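Local coordinates for protein 1d10 (Caenorhabditis elegans, PDB 1T9F) that is of unknown function but carries three MIR repeats folded into a beta-trefoil, as in its SDF2 relatives, at residues L13-H27 with S39-W53. Numbering follows the deposited sequence.
Sequences LKFINANDGSRLHSH and SVTAVKNSDDINSHW
Ser39 meets His27, whose NE2 gives a bent hydrogen bond to Ser39 OG (3.0 Å), near the ring plane; the small hydroxyl also bonds to Val29 O. From here to Val43 the chain runs antiparallel to 23-27. Val40 sets CG1 against Leu24 CD1, a buried apolar touch, and Thr41 and Val43 pair with His25 and Arg23 through backbone bonds. The His25 imidazole suits its place by taking Val43 CG1 on one face, 3.8 Å from its centroid, and polar partners at its edge. Lys14 extends NZ to Asp47 OD2 in a salt bridge whose very short modelled distance is doubtful, Asp47 being poorly ordered. With CG anti to the backbone N (chi1 -176°), His25 NE2 reaches a water shared with Asp48 OD1 and Asn50 ND2; Asn50 OD1 bonds to Thr81 OG1, and Asn50 O lies over the other imidazole face. Trp53 offers flat indole surface to Leu24 CD2 and the edge of Phe15 (planes at 87°), while NE1 bonds to Leu24 O from above the carbonyl plane. A leucine in place of Trp53 would probably leave Leu24 O without its indole donor and open a gap beside Phe15. Trp53-Leu13 backbone bonds join barrel strands; the 23-27/38-43 hairpin belongs to the beta-trefoil cap.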
ATOM      1  N   LEU A  13     -10.965  -0.879  -0.710  1.00 19.71           N
ATOM      2  CA  LEU A  13     -10.955   0.087   0.377  1.00 25.12           C
ATOM      3  C   LEU A  13      -9.828   1.106   0.292  1.00 18.61           C
ATOM      4  O   LEU A  13      -9.016   1.072  -0.631  1.00 17.80           O
ATOM      5  CB  LEU A  13     -10.893  -0.672   1.704  1.00 38.48           C
ATOM      6  CG  LEU A  13     -10.009  -1.919   1.661  1.00 38.83           C
ATOM      7  CD1 LEU A  13      -8.571  -1.493   1.629  1.00 39.95           C
ATOM      8  CD2 LEU A  13     -10.272  -2.813   2.855  1.00 44.74           C
ATOM      9  N   LYS A  14      -9.806   2.021   1.255  1.00 14.81           N
ATOM     10  CA  LYS A  14      -8.785   3.058   1.334  1.00 18.14           C
ATOM     11  C   LYS A  14      -7.849   2.737   2.489  1.00 16.97           C
ATOM     12  O   LYS A  14      -8.282   2.208   3.514  1.00 20.25           O
ATOM     13  CB  LYS A  14      -9.426   4.424   1.592  1.00 17.22           C
ATOM     14  CG  LYS A  14     -10.406   4.883   0.534  1.00 26.26           C
ATOM     15  CD  LYS A  14     -11.301   5.980   1.099  1.00 33.27           C
ATOM     16  CE  LYS A  14     -12.371   6.392   0.113  1.00 51.37           C
ATOM     17  NZ  LYS A  14     -13.511   7.072   0.806  1.00 62.26           N
ATOM     18  N   PHE A  15      -6.569   3.051   2.317  1.00 18.51           N
ATOM     19  CA  PHE A  15      -5.566   2.833   3.349  1.00 17.35           C
ATOM     20  C   PHE A  15      -5.171   4.201   3.887  1.00 25.06           C
ATOM     21  O   PHE A  15      -4.549   4.999   3.184  1.00 20.95           O
ATOM     22  CB  PHE A  15      -4.336   2.119   2.777  1.00 16.74           C
ATOM     23  CG  PHE A  15      -4.582   0.671   2.441  1.00 22.57           C
ATOM     24  CD1 PHE A  15      -5.287   0.317   1.295  1.00 31.37           C
ATOM     25  CD2 PHE A  15      -4.158  -0.334   3.301  1.00 30.93           C
ATOM     26  CE1 PHE A  15      -5.571  -1.015   1.018  1.00 29.22           C
ATOM     27  CE2 PHE A  15      -4.438  -1.672   3.036  1.00 27.96           C
ATOM     28  CZ  PHE A  15      -5.147  -2.012   1.894  1.00 27.78           C
ATOM     29  N   ILE A  16      -5.534   4.466   5.137  1.00 20.74           N
ATOM     30  CA  ILE A  16      -5.246   5.753   5.762  1.00 21.08           C
ATOM     31  C   ILE A  16      -4.043   5.687   6.706  1.00 21.63           C
ATOM     32  O   ILE A  16      -3.957   4.796   7.554  1.00 20.71           O
ATOM     33  CB  ILE A  16      -6.473   6.247   6.562  1.00 16.30           C
ATOM     34  CG1 ILE A  16      -7.682   6.365   5.628  1.00 25.64           C
ATOM     35  CG2 ILE A  16      -6.164   7.591   7.235  1.00 19.77           C
ATOM     36  CD1 ILE A  16      -8.937   6.810   6.331  1.00 41.55           C
ATOM     37  N   ASN A  17      -3.115   6.626   6.570  1.00 16.26           N
ATOM     38  CA  ASN A  17      -1.964   6.611   7.460  1.00 16.95           C
ATOM     39  C   ASN A  17      -2.411   7.094   8.834  1.00 19.05           C
ATOM     40  O   ASN A  17      -2.887   8.222   8.996  1.00 21.03           O
ATOM     41  CB  ASN A  17      -0.836   7.478   6.907  1.00 16.89           C
ATOM     42  CG  ASN A  17       0.446   7.317   7.696  1.00 14.38           C
ATOM     43  OD1 ASN A  17       0.669   8.011   8.680  1.00 18.19           O
ATOM     44  ND2 ASN A  17       1.290   6.386   7.274  1.00 19.52           N
ATOM     45  N   ALA A  18      -2.274   6.212   9.817  1.00 29.08           N
ATOM     46  CA  ALA A  18      -2.685   6.485  11.192  1.00 22.33           C
ATOM     47  C   ALA A  18      -2.277   7.826  11.792  1.00 27.07           C
ATOM     48  O   ALA A  18      -3.109   8.547  12.344  1.00 28.70           O
ATOM     49  CB  ALA A  18      -2.196   5.361  12.097  1.00 26.81           C
ATOM     50  N   ASN A  19      -1.002   8.171  11.691  1.00 27.01           N
ATOM     51  CA  ASN A  19      -0.518   9.408  12.283  1.00 29.10           C
ATOM     52  C   ASN A  19      -0.675  10.686  11.440  1.00 32.55           C
ATOM     53  O   ASN A  19      -0.761  11.792  11.989  1.00 22.14           O
ATOM     54  CB  ASN A  19       0.939   9.202  12.705  1.00 33.75           C
ATOM     55  CG  ASN A  19       1.091   8.126  13.795  1.00 39.89           C
ATOM     56  OD1 ASN A  19       2.197   7.641  14.058  1.00 39.69           O
ATOM     57  ND2 ASN A  19      -0.020   7.765  14.437  1.00 27.62           N
ATOM     58  N   ASP A  20      -0.734  10.542  10.119  1.00 29.19           N
ATOM     59  CA  ASP A  20      -0.877  11.705   9.241  1.00 27.69           C
ATOM     60  C   ASP A  20      -2.298  11.884   8.708  1.00 22.47           C
ATOM     61  O   ASP A  20      -2.710  13.000   8.389  1.00 25.32           O
ATOM     62  CB  ASP A  20       0.097  11.601   8.061  1.00 33.35           C
ATOM     63  CG  ASP A  20       0.104  12.847   7.207  1.00 34.85           C
ATOM     64  OD1 ASP A  20       0.168  13.952   7.788  1.00 38.48           O
ATOM     65  OD2 ASP A  20       0.054  12.729   5.967  1.00 21.75           O
ATOM     66  N   GLY A  21      -3.043  10.789   8.598  1.00 18.58           N
ATOM     67  CA  GLY A  21      -4.409  10.878   8.094  1.00 20.86           C
ATOM     68  C   GLY A  21      -4.541  10.856   6.572  1.00 20.31           C
ATOM     69  O   GLY A  21      -5.653  10.839   6.045  1.00 23.40           O
ATOM     70  N   SER A  22      -3.415  10.854   5.863  1.00 17.03           N
ATOM     71  CA  SER A  22      -3.424  10.828   4.399  1.00 18.80           C
ATOM     72  C   SER A  22      -3.777   9.434   3.863  1.00 21.39           C
ATOM     73  O   SER A  22      -3.535   8.426   4.532  1.00 18.73           O
ATOM     74  CB  SER A  22      -2.055  11.258   3.871  1.00 12.61           C
ATOM     75  OG  SER A  22      -1.023  10.474   4.440  1.00 20.94           O
ATOM     76  N   ARG A  23      -4.343   9.380   2.658  1.00 15.64           N
ATOM     77  CA  ARG A  23      -4.742   8.111   2.054  1.00 16.17           C
ATOM     78  C   ARG A  23      -3.771   7.629   0.991  1.00 17.24           C
ATOM     79  O   ARG A  23      -3.316   8.422   0.162  1.00 14.95           O
ATOM     80  CB  ARG A  23      -6.128   8.226   1.416  1.00 18.32           C
ATOM     81  CG  ARG A  23      -7.267   8.380   2.397  1.00 19.44           C
ATOM     82  CD  ARG A  23      -7.453   9.823   2.814  1.00 31.46           C
ATOM     83  NE  ARG A  23      -8.388   9.945   3.930  1.00 43.52           N
ATOM     84  CZ  ARG A  23      -9.666   9.592   3.883  1.00 45.62           C
ATOM     85  NH1 ARG A  23     -10.185   9.089   2.769  1.00 53.39           N
ATOM     86  NH2 ARG A  23     -10.427   9.740   4.959  1.00 43.75           N
ATOM     87  N   LEU A  24      -3.464   6.332   1.014  1.00 11.44           N
ATOM     88  CA  LEU A  24      -2.552   5.742   0.025  1.00 10.82           C
ATOM     89  C   LEU A  24      -3.163   6.080  -1.321  1.00 12.80           C
ATOM     90  O   LEU A  24      -4.382   5.947  -1.512  1.00 11.97           O
ATOM     91  CB  LEU A  24      -2.442   4.230   0.214  1.00 12.78           C
ATOM     92  CG  LEU A  24      -1.327   3.569  -0.607  1.00 10.91           C
ATOM     93  CD1 LEU A  24       0.008   4.181  -0.250  1.00 13.86           C
ATOM     94  CD2 LEU A  24      -1.312   2.075  -0.338  1.00  9.77           C
ATOM     95  N   HIS A  25      -2.321   6.462  -2.274  1.00 13.24           N
ATOM     96  CA  HIS A  25      -2.851   6.953  -3.540  1.00 10.40           C
ATOM     97  C   HIS A  25      -1.927   6.710  -4.730  1.00 17.84           C
ATOM     98  O   HIS A  25      -0.709   6.540  -4.577  1.00 15.55           O
ATOM     99  CB  HIS A  25      -3.073   8.461  -3.323  1.00 15.13           C
ATOM    100  CG  HIS A  25      -3.715   9.194  -4.463  1.00 22.74           C
ATOM    101  ND1 HIS A  25      -2.988   9.757  -5.488  1.00 28.39           N
ATOM    102  CD2 HIS A  25      -5.005   9.550  -4.677  1.00 16.33           C
ATOM    103  CE1 HIS A  25      -3.801  10.433  -6.284  1.00 20.73           C
ATOM    104  NE2 HIS A  25      -5.030  10.323  -5.812  1.00 23.95           N
ATOM    105  N   SER A  26      -2.513   6.667  -5.917  1.00 16.17           N
ATOM    106  CA  SER A  26      -1.716   6.536  -7.123  1.00 16.77           C
ATOM    107  C   SER A  26      -2.396   7.306  -8.242  1.00 24.09           C
ATOM    108  O   SER A  26      -3.512   7.797  -8.074  1.00 20.56           O
ATOM    109  CB  SER A  26      -1.502   5.086  -7.516  1.00 15.48           C
ATOM    110  OG  SER A  26      -0.402   5.018  -8.414  1.00 19.35           O
ATOM    111  N   HIS A  27      -1.730   7.397  -9.387  1.00 20.47           N
ATOM    112  CA  HIS A  27      -2.257   8.176 -10.497  1.00 24.37           C
ATOM    113  C   HIS A  27      -1.356   7.964 -11.704  1.00 24.45           C
ATOM    114  O   HIS A  27      -0.398   7.206 -11.629  1.00 22.36           O
ATOM    115  CB  HIS A  27      -2.249   9.637 -10.071  1.00 21.36           C
ATOM    116  CG  HIS A  27      -1.060   9.995  -9.234  1.00 18.89           C
ATOM    117  ND1 HIS A  27      -1.045  11.068  -8.371  1.00 21.40           N
ATOM    118  CD2 HIS A  27       0.160   9.413  -9.129  1.00 20.77           C
ATOM    119  CE1 HIS A  27       0.132  11.134  -7.772  1.00 18.99           C
ATOM    120  NE2 HIS A  27       0.882  10.141  -8.216  1.00 16.44           N
ATOM    121  N   SER A  39       4.282   6.431  -9.886  1.00 24.36           N
ATOM    122  CA  SER A  39       4.488   6.787  -8.490  1.00 20.75           C
ATOM    123  C   SER A  39       3.322   6.418  -7.570  1.00 24.93           C
ATOM    124  O   SER A  39       2.199   6.167  -8.019  1.00 20.82           O
ATOM    125  CB  SER A  39       4.753   8.285  -8.363  1.00 22.06           C
ATOM    126  OG  SER A  39       3.608   9.041  -8.716  1.00 28.40           O
ATOM    127  N   VAL A  40       3.617   6.396  -6.272  1.00 22.74           N
ATOM    128  CA  VAL A  40       2.635   6.104  -5.232  1.00 18.26           C
ATOM    129  C   VAL A  40       2.824   7.181  -4.179  1.00 17.40           C
ATOM    130  O   VAL A  40       3.949   7.472  -3.782  1.00 22.30           O
ATOM    131  CB  VAL A  40       2.885   4.732  -4.572  1.00 19.67           C
ATOM    132  CG1 VAL A  40       1.974   4.564  -3.352  1.00 13.08           C
ATOM    133  CG2 VAL A  40       2.631   3.617  -5.578  1.00 18.01           C
ATOM    134  N   THR A  41       1.729   7.781  -3.733  1.00 19.62           N
ATOM    135  CA  THR A  41       1.801   8.830  -2.723  1.00 17.41           C
ATOM    136  C   THR A  41       0.699   8.644  -1.688  1.00 16.60           C
ATOM    137  O   THR A  41      -0.008   7.634  -1.685  1.00 17.67           O
ATOM    138  CB  THR A  41       1.585  10.220  -3.349  1.00 22.94           C
ATOM    139  OG1 THR A  41       0.208  10.345  -3.746  1.00 15.08           O
ATOM    140  CG2 THR A  41       2.488  10.408  -4.577  1.00 17.23           C
ATOM    141  N   ALA A  42       0.567   9.632  -0.807  1.00 16.39           N
ATOM    142  CA  ALA A  42      -0.481   9.633   0.201  1.00 16.69           C
ATOM    143  C   ALA A  42      -1.082  11.029   0.111  1.00 19.41           C
ATOM    144  O   ALA A  42      -0.356  12.027   0.153  1.00 19.59           O
ATOM    145  CB  ALA A  42       0.090   9.379   1.584  1.00 20.71           C
ATOM    146  N   VAL A  43      -2.404  11.099  -0.005  1.00 14.96           N
ATOM    147  CA  VAL A  43      -3.081  12.382  -0.147  1.00 21.07           C
ATOM    148  C   VAL A  43      -3.984  12.808   1.004  1.00 16.54           C
ATOM    149  O   VAL A  43      -4.717  12.001   1.572  1.00 18.70           O
ATOM    150  CB  VAL A  43      -3.927  12.390  -1.435  1.00 16.05           C
ATOM    151  CG1 VAL A  43      -3.015  12.251  -2.644  1.00 22.34           C
ATOM    152  CG2 VAL A  43      -4.930  11.236  -1.405  1.00 15.79           C
ATOM    153  N   LYS A  44      -3.920  14.094   1.331  1.00 25.55           N
ATOM    154  CA  LYS A  44      -4.749  14.685   2.371  1.00 31.01           C
ATOM    155  C   LYS A  44      -5.948  15.236   1.607  1.00 37.98           C
ATOM    156  O   LYS A  44      -6.216  16.434   1.603  1.00 50.47           O
ATOM    157  CB  LYS A  44      -3.972  15.800   3.087  1.00 35.64           C
ATOM    158  CG  LYS A  44      -4.807  16.728   3.964  1.00 50.20           C
ATOM    159  CD  LYS A  44      -5.684  15.978   4.956  1.00 55.71           C
ATOM    160  CE  LYS A  44      -6.530  16.953   5.775  1.00 60.22           C
ATOM    161  NZ  LYS A  44      -7.367  17.844   4.910  1.00 52.14           N
ATOM    162  N   ASN A  45      -6.647  14.331   0.931  1.00 49.82           N
ATOM    163  CA  ASN A  45      -7.811  14.663   0.120  1.00 49.83           C
ATOM    164  C   ASN A  45      -8.795  13.504   0.160  1.00 53.43           C
ATOM    165  O   ASN A  45      -8.737  12.591  -0.669  1.00 52.17           O
ATOM    166  CB  ASN A  45      -7.379  14.932  -1.326  1.00 58.88           C
ATOM    167  CG  ASN A  45      -8.483  14.653  -2.326  1.00 61.79           C
ATOM    168  OD1 ASN A  45      -9.573  15.214  -2.236  1.00 69.82           O
ATOM    169  ND2 ASN A  45      -8.203  13.777  -3.285  1.00 63.98           N
ATOM    170  N   SER A  46      -9.701  13.557   1.129  1.00 52.80           N
ATOM    171  CA  SER A  46     -10.709  12.521   1.323  1.00 62.28           C
ATOM    172  C   SER A  46     -11.437  12.079   0.055  1.00 65.05           C
ATOM    173  O   SER A  46     -11.388  12.748  -0.979  1.00 66.34           O
ATOM    174  CB  SER A  46     -11.740  12.991   2.352  1.00 59.10           C
ATOM    175  OG  SER A  46     -12.756  12.021   2.525  1.00 64.88           O
ATOM    176  N   ASP A  47     -12.109  10.937   0.165  1.00 65.79           N
ATOM    177  CA  ASP A  47     -12.892  10.351  -0.917  1.00 68.45           C
ATOM    178  C   ASP A  47     -12.441  10.731  -2.333  1.00 67.58           C
ATOM    179  O   ASP A  47     -12.854  11.761  -2.875  1.00 67.39           O
ATOM    180  CB  ASP A  47     -14.371  10.719  -0.727  1.00 72.29           C
ATOM    181  CG  ASP A  47     -15.284   9.500  -0.703  1.00 75.91           C
ATOM    182  OD1 ASP A  47     -16.509   9.670  -0.515  1.00 78.05           O
ATOM    183  OD2 ASP A  47     -14.778   8.370  -0.873  1.00 79.93           O
ATOM    184  N   ASP A  48     -11.593   9.892  -2.922  1.00 58.48           N
ATOM    185  CA  ASP A  48     -11.089  10.097  -4.282  1.00 48.34           C
ATOM    186  C   ASP A  48     -10.905   8.706  -4.890  1.00 41.75           C
ATOM    187  O   ASP A  48     -10.289   7.829  -4.279  1.00 31.83           O
ATOM    188  CB  ASP A  48      -9.751  10.853  -4.261  1.00 57.14           C
ATOM    189  CG  ASP A  48      -9.207  11.138  -5.663  1.00 56.40           C
ATOM    190  OD1 ASP A  48      -8.167  11.823  -5.773  1.00 59.39           O
ATOM    191  OD2 ASP A  48      -9.811  10.679  -6.653  1.00 54.73           O
ATOM    192  N   ILE A  49     -11.452   8.510  -6.084  1.00 32.35           N
ATOM    193  CA  ILE A  49     -11.373   7.224  -6.763  1.00 25.91           C
ATOM    194  C   ILE A  49      -9.944   6.697  -6.936  1.00 19.03           C
ATOM    195  O   ILE A  49      -9.722   5.487  -6.928  1.00 19.16           O
ATOM    196  CB  ILE A  49     -12.080   7.289  -8.146  1.00 34.74           C
ATOM    197  CG1 ILE A  49     -12.118   5.895  -8.785  1.00 33.93           C
ATOM    198  CG2 ILE A  49     -11.369   8.279  -9.056  1.00 32.14           C
ATOM    199  CD1 ILE A  49     -12.910   4.869  -7.988  1.00 39.73           C
ATOM    200  N   ASN A  50      -8.978   7.598  -7.092  1.00 15.02           N
ATOM    201  CA  ASN A  50      -7.593   7.186  -7.250  1.00 19.43           C
ATOM    202  C   ASN A  50      -6.981   6.742  -5.918  1.00 18.39           C
ATOM    203  O   ASN A  50      -5.802   6.404  -5.869  1.00 15.94           O
ATOM    204  CB  ASN A  50      -6.748   8.320  -7.852  1.00 16.04           C
ATOM    205  CG  ASN A  50      -7.118   8.619  -9.301  1.00 22.48           C
ATOM    206  OD1 ASN A  50      -7.071   7.739 -10.159  1.00 24.04           O
ATOM    207  ND2 ASN A  50      -7.498   9.859  -9.572  1.00 25.64           N
ATOM    208  N   SER A  51      -7.778   6.751  -4.848  1.00 10.93           N
ATOM    209  CA  SER A  51      -7.290   6.328  -3.535  1.00 16.19           C
ATOM    210  C   SER A  51      -7.843   4.960  -3.170  1.00 21.33           C
ATOM    211  O   SER A  51      -7.667   4.492  -2.037  1.00 17.16           O
ATOM    212  CB  SER A  51      -7.690   7.328  -2.442  1.00 22.74           C
ATOM    213  OG  SER A  51      -7.048   8.578  -2.635  1.00 20.35           O
ATOM    214  N   HIS A  52      -8.532   4.328  -4.118  1.00 15.32           N
ATOM    215  CA  HIS A  52      -9.096   3.009  -3.865  1.00 15.60           C
ATOM    216  C   HIS A  52      -8.180   1.896  -4.329  1.00 17.97           C
ATOM    217  O   HIS A  52      -7.611   1.957  -5.431  1.00 15.73           O
ATOM    218  CB  HIS A  52     -10.461   2.871  -4.535  1.00 20.63           C
ATOM    219  CG  HIS A  52     -11.526   3.668  -3.856  1.00 29.15           C
ATOM    220  ND1 HIS A  52     -11.646   5.030  -4.014  1.00 34.25           N
ATOM    221  CD2 HIS A  52     -12.459   3.311  -2.943  1.00 34.44           C
ATOM    222  CE1 HIS A  52     -12.605   5.479  -3.224  1.00 32.66           C
ATOM    223  NE2 HIS A  52     -13.114   4.457  -2.562  1.00 36.38           N
ATOM    224  N   TRP A  53      -8.043   0.889  -3.467  1.00 12.16           N
ATOM    225  CA  TRP A  53      -7.202  -0.269  -3.734  1.00 11.86           C
ATOM    226  C   TRP A  53      -7.977  -1.555  -3.500  1.00 14.14           C
ATOM    227  O   TRP A  53      -8.843  -1.622  -2.628  1.00 21.98           O
ATOM    228  CB  TRP A  53      -5.982  -0.266  -2.814  1.00 17.14           C
ATOM    229  CG  TRP A  53      -5.145   0.948  -2.926  1.00 10.73           C
ATOM    230  CD1 TRP A  53      -5.383   2.165  -2.356  1.00 11.99           C
ATOM    231  CD2 TRP A  53      -3.928   1.072  -3.657  1.00  6.42           C
ATOM    232  NE1 TRP A  53      -4.380   3.046  -2.693  1.00 13.45           N
ATOM    233  CE2 TRP A  53      -3.474   2.398  -3.491  1.00  9.57           C
ATOM    234  CE3 TRP A  53      -3.170   0.187  -4.443  1.00 15.25           C
ATOM    235  CZ2 TRP A  53      -2.295   2.864  -4.076  1.00 12.29           C
ATOM    236  CZ3 TRP A  53      -1.998   0.648  -5.026  1.00 10.32           C
ATOM    237  CH2 TRP A  53      -1.572   1.978  -4.838  1.00 12.75           C
TER
HETATM  238  O   HOH W   1      -6.311   4.776   0.261  1.00 14.10           O
HETATM  239  O   HOH W   2      -6.108  11.776  -8.003  1.00 34.97           O